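Local coordinates for Co-type Nitrile Hydratase beta subunit (Pseudomonas putida, PDB 3QYH), which forms, with the alpha subunit, a cobalt-type nitrile hydratase that probably hydrates nitriles to the corresponding amides, at residues M1-G9 with H53-L64. Residues are numbered along the deposited sequence; the frame is centred on the assembly and turned at random. Where two conformers were deposited one is given.
Sequences MNGIHDTGG and HSIERMGPAHYL
His5 lies against Glu56 where the irregular N-terminal tail of the beta subunit, bent by a type I turn from Gly3 to Asp6, docks on the end of helix 48-56 and the start of helix 60-65. No direct hydrogen bond joins the two segments: packing and two waters link them, while Met1 and Asn2 are tied by hydrogen bonds to Gly146, Asn143 and Arg155. The central contact is CH-pi: Glu56 CG sits 3.4 Å from the centroid of the His5 ring, almost on its normal, and the carboxylate runs on past NE2, offset from the centre, its plane 12° from that of the imidazole. With chi1 at 78°, His5 CG sits between the backbone N and carbonyl carbon, from where the ring presents one face to Glu56 and the opposite one to Asp6 CB.

Apolar contacts flank this stack. Ile4 CG2 packs 3.6 Å from Tyr63 CD1, and Ile4 CG1 meets Leu64 CD2; the Tyr63 side chain, whose OH is hydrogen-bonded to a basic side chain of the other protein chain, lies about 8 Å from a bound cobalt(III) ion.

The extended Met1 side chain brings its thioether end into van der Waals contact with a backbone carbonyl, CE lying 3.3 Å from Glu56 O.

Across the contact, polar links run through water. Glu56 OE1, held within its own segment by a nearly straight bond from His53 ND1 (2.9 Å) and also hydrogen-bonded to His147 ND1, is joined by one water to Met1 N. A second water, in the plane of the His5 ring, lies 2.8 Å from His5 ND1 and donates to Glu56 O at 2.7 Å.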
# COMPACT_ATOMS: atom_id res chain seq x y z
N MET B 1 -12.01 8.15 -10.47
CA MET B 1 -11.48 8.39 -11.82
C MET B 1 -11.21 7.07 -12.51
O MET B 1 -10.45 6.24 -12.00
CB MET B 1 -10.18 9.20 -11.77
CG MET B 1 -9.58 9.38 -13.16
SD MET B 1 -8.01 10.21 -13.11
CE MET B 1 -7.54 10.15 -14.86
N ASN B 2 -11.84 6.85 -13.66
CA ASN B 2 -11.68 5.57 -14.37
C ASN B 2 -10.40 5.54 -15.18
O ASN B 2 -10.43 5.49 -16.41
CB ASN B 2 -12.87 5.28 -15.27
CG ASN B 2 -14.16 5.10 -14.50
OD1 ASN B 2 -14.16 4.99 -13.27
ND2 ASN B 2 -15.27 5.06 -15.23
N GLY B 3 -9.27 5.60 -14.48
CA GLY B 3 -7.99 5.78 -15.14
C GLY B 3 -7.20 4.50 -15.18
O GLY B 3 -7.65 3.48 -14.67
N ILE B 4 -6.03 4.56 -15.80
CA ILE B 4 -5.17 3.41 -16.00
C ILE B 4 -4.64 2.80 -14.67
O ILE B 4 -4.25 1.65 -14.65
CB ILE B 4 -3.98 3.80 -16.90
CG1 ILE B 4 -3.20 2.57 -17.36
CG2 ILE B 4 -3.07 4.77 -16.19
CD1 ILE B 4 -3.87 1.81 -18.42
N HIS B 5 -4.64 3.58 -13.59
CA HIS B 5 -4.22 3.11 -12.25
C HIS B 5 -5.18 2.08 -11.68
O HIS B 5 -4.82 1.32 -10.78
CB HIS B 5 -4.16 4.27 -11.24
CG HIS B 5 -5.51 4.69 -10.74
ND1 HIS B 5 -6.33 5.54 -11.43
CD2 HIS B 5 -6.17 4.35 -9.61
CE1 HIS B 5 -7.46 5.71 -10.76
NE2 HIS B 5 -7.39 5.00 -9.64
N ASP B 6 -6.42 2.08 -12.14
CA ASP B 6 -7.42 1.15 -11.62
C ASP B 6 -7.25 -0.19 -12.37
O ASP B 6 -7.97 -0.47 -13.33
CB ASP B 6 -8.83 1.75 -11.79
CG ASP B 6 -9.93 0.94 -11.11
OD1 ASP B 6 -9.68 -0.24 -10.77
OD2 ASP B 6 -11.06 1.48 -10.96
N THR B 7 -6.29 -0.99 -11.92
CA THR B 7 -5.80 -2.13 -12.70
C THR B 7 -6.60 -3.42 -12.54
O THR B 7 -6.47 -4.32 -13.37
CB THR B 7 -4.35 -2.49 -12.33
OG1 THR B 7 -4.30 -2.91 -10.96
CG2 THR B 7 -3.40 -1.31 -12.56
N GLY B 8 -7.37 -3.55 -11.46
CA GLY B 8 -7.93 -4.84 -11.10
C GLY B 8 -8.75 -5.45 -12.22
O GLY B 8 -9.69 -4.81 -12.73
N GLY B 9 -8.40 -6.66 -12.62
CA GLY B 9 -9.13 -7.37 -13.66
C GLY B 9 -8.62 -7.14 -15.09
O GLY B 9 -9.10 -7.79 -16.04
N HIS B 53 -4.29 11.16 -5.98
CA HIS B 53 -5.06 11.58 -7.14
C HIS B 53 -4.21 12.31 -8.18
O HIS B 53 -4.53 12.34 -9.36
CB HIS B 53 -6.27 12.44 -6.72
CG HIS B 53 -7.21 12.74 -7.85
ND1 HIS B 53 -7.73 11.75 -8.66
CD2 HIS B 53 -7.72 13.91 -8.30
CE1 HIS B 53 -8.52 12.30 -9.57
NE2 HIS B 53 -8.54 13.61 -9.37
N SER B 54 -3.13 12.93 -7.72
CA SER B 54 -2.17 13.54 -8.62
C SER B 54 -1.53 12.49 -9.52
O SER B 54 -1.38 12.71 -10.72
CB SER B 54 -1.09 14.31 -7.83
OG SER B 54 -0.10 14.80 -8.70
N ILE B 55 -1.17 11.35 -8.94
CA ILE B 55 -0.62 10.23 -9.72
C ILE B 55 -1.67 9.72 -10.70
O ILE B 55 -1.36 9.45 -11.87
CB ILE B 55 -0.16 9.09 -8.80
CG1 ILE B 55 1.12 9.51 -8.05
CG2 ILE B 55 0.12 7.81 -9.60
CD1 ILE B 55 1.54 8.52 -6.95
N GLU B 56 -2.92 9.61 -10.23
CA GLU B 56 -4.03 9.13 -11.06
C GLU B 56 -4.23 9.99 -12.32
O GLU B 56 -4.70 9.51 -13.36
CB GLU B 56 -5.32 9.09 -10.23
CG GLU B 56 -5.28 7.97 -9.16
CD GLU B 56 -6.40 8.06 -8.13
OE1 GLU B 56 -7.29 8.92 -8.26
OE2 GLU B 56 -6.37 7.24 -7.17
N ARG B 57 -3.87 11.26 -12.20
CA ARG B 57 -4.09 12.23 -13.26
C ARG B 57 -2.93 12.38 -14.24
O ARG B 57 -2.99 13.20 -15.15
CB ARG B 57 -4.43 13.60 -12.65
CG ARG B 57 -5.81 13.63 -12.00
CD ARG B 57 -6.17 15.04 -11.49
NE ARG B 57 -5.38 15.46 -10.32
CZ ARG B 57 -4.53 16.50 -10.31
NH1 ARG B 57 -4.33 17.25 -11.41
NH2 ARG B 57 -3.90 16.81 -9.19
N MET B 58 -1.87 11.61 -14.07
CA MET B 58 -0.78 11.72 -15.02
C MET B 58 -1.14 11.03 -16.34
O MET B 58 -2.09 10.25 -16.40
CB MET B 58 0.56 11.27 -14.40
CG MET B 58 0.74 9.82 -14.14
SD MET B 58 2.15 9.57 -13.01
CE MET B 58 3.55 9.79 -14.10
N GLY B 59 -0.45 11.36 -17.42
CA GLY B 59 -0.78 10.74 -18.70
C GLY B 59 -0.68 9.23 -18.58
O GLY B 59 0.24 8.74 -17.94
N PRO B 60 -1.62 8.48 -19.19
CA PRO B 60 -1.65 7.02 -19.05
C PRO B 60 -0.35 6.36 -19.52
O PRO B 60 0.12 5.44 -18.85
CB PRO B 60 -2.80 6.56 -19.97
CG PRO B 60 -3.46 7.78 -20.47
CD PRO B 60 -2.80 9.00 -19.88
N ALA B 61 0.21 6.78 -20.65
CA ALA B 61 1.46 6.17 -21.10
C ALA B 61 2.58 6.49 -20.10
O ALA B 61 3.44 5.66 -19.82
CB ALA B 61 1.82 6.64 -22.51
N HIS B 62 2.58 7.72 -19.59
CA HIS B 62 3.58 8.13 -18.61
C HIS B 62 3.51 7.22 -17.37
O HIS B 62 4.53 6.74 -16.87
CB HIS B 62 3.36 9.58 -18.19
CG HIS B 62 3.63 10.59 -19.27
ND1 HIS B 62 2.81 11.46 -19.89
CD2 HIS B 62 4.89 10.80 -19.79
CE1 HIS B 62 3.57 12.17 -20.79
NE2 HIS B 62 4.82 11.75 -20.71
N TYR B 63 2.30 7.00 -16.88
CA TYR B 63 2.05 6.13 -15.73
C TYR B 63 2.59 4.74 -15.98
O TYR B 63 3.25 4.15 -15.11
CB TYR B 63 0.54 6.07 -15.42
CG TYR B 63 0.17 5.22 -14.20
CD1 TYR B 63 -0.17 3.86 -14.34
CD2 TYR B 63 0.15 5.77 -12.93
CE1 TYR B 63 -0.52 3.08 -13.23
CE2 TYR B 63 -0.20 4.99 -11.80
CZ TYR B 63 -0.52 3.66 -11.96
OH TYR B 63 -0.87 2.92 -10.84
N LEU B 64 2.33 4.20 -17.17
CA LEU B 64 2.79 2.85 -17.49
C LEU B 64 4.31 2.78 -17.61
O LEU B 64 4.93 1.88 -17.06
CB LEU B 64 2.13 2.32 -18.77
CG LEU B 64 0.64 1.99 -18.62
CD1 LEU B 64 -0.01 1.72 -19.97
CD2 LEU B 64 0.42 0.83 -17.68
O HOH W 1 -9.80 7.71 -8.41
O HOH W 2 -5.19 6.85 -13.65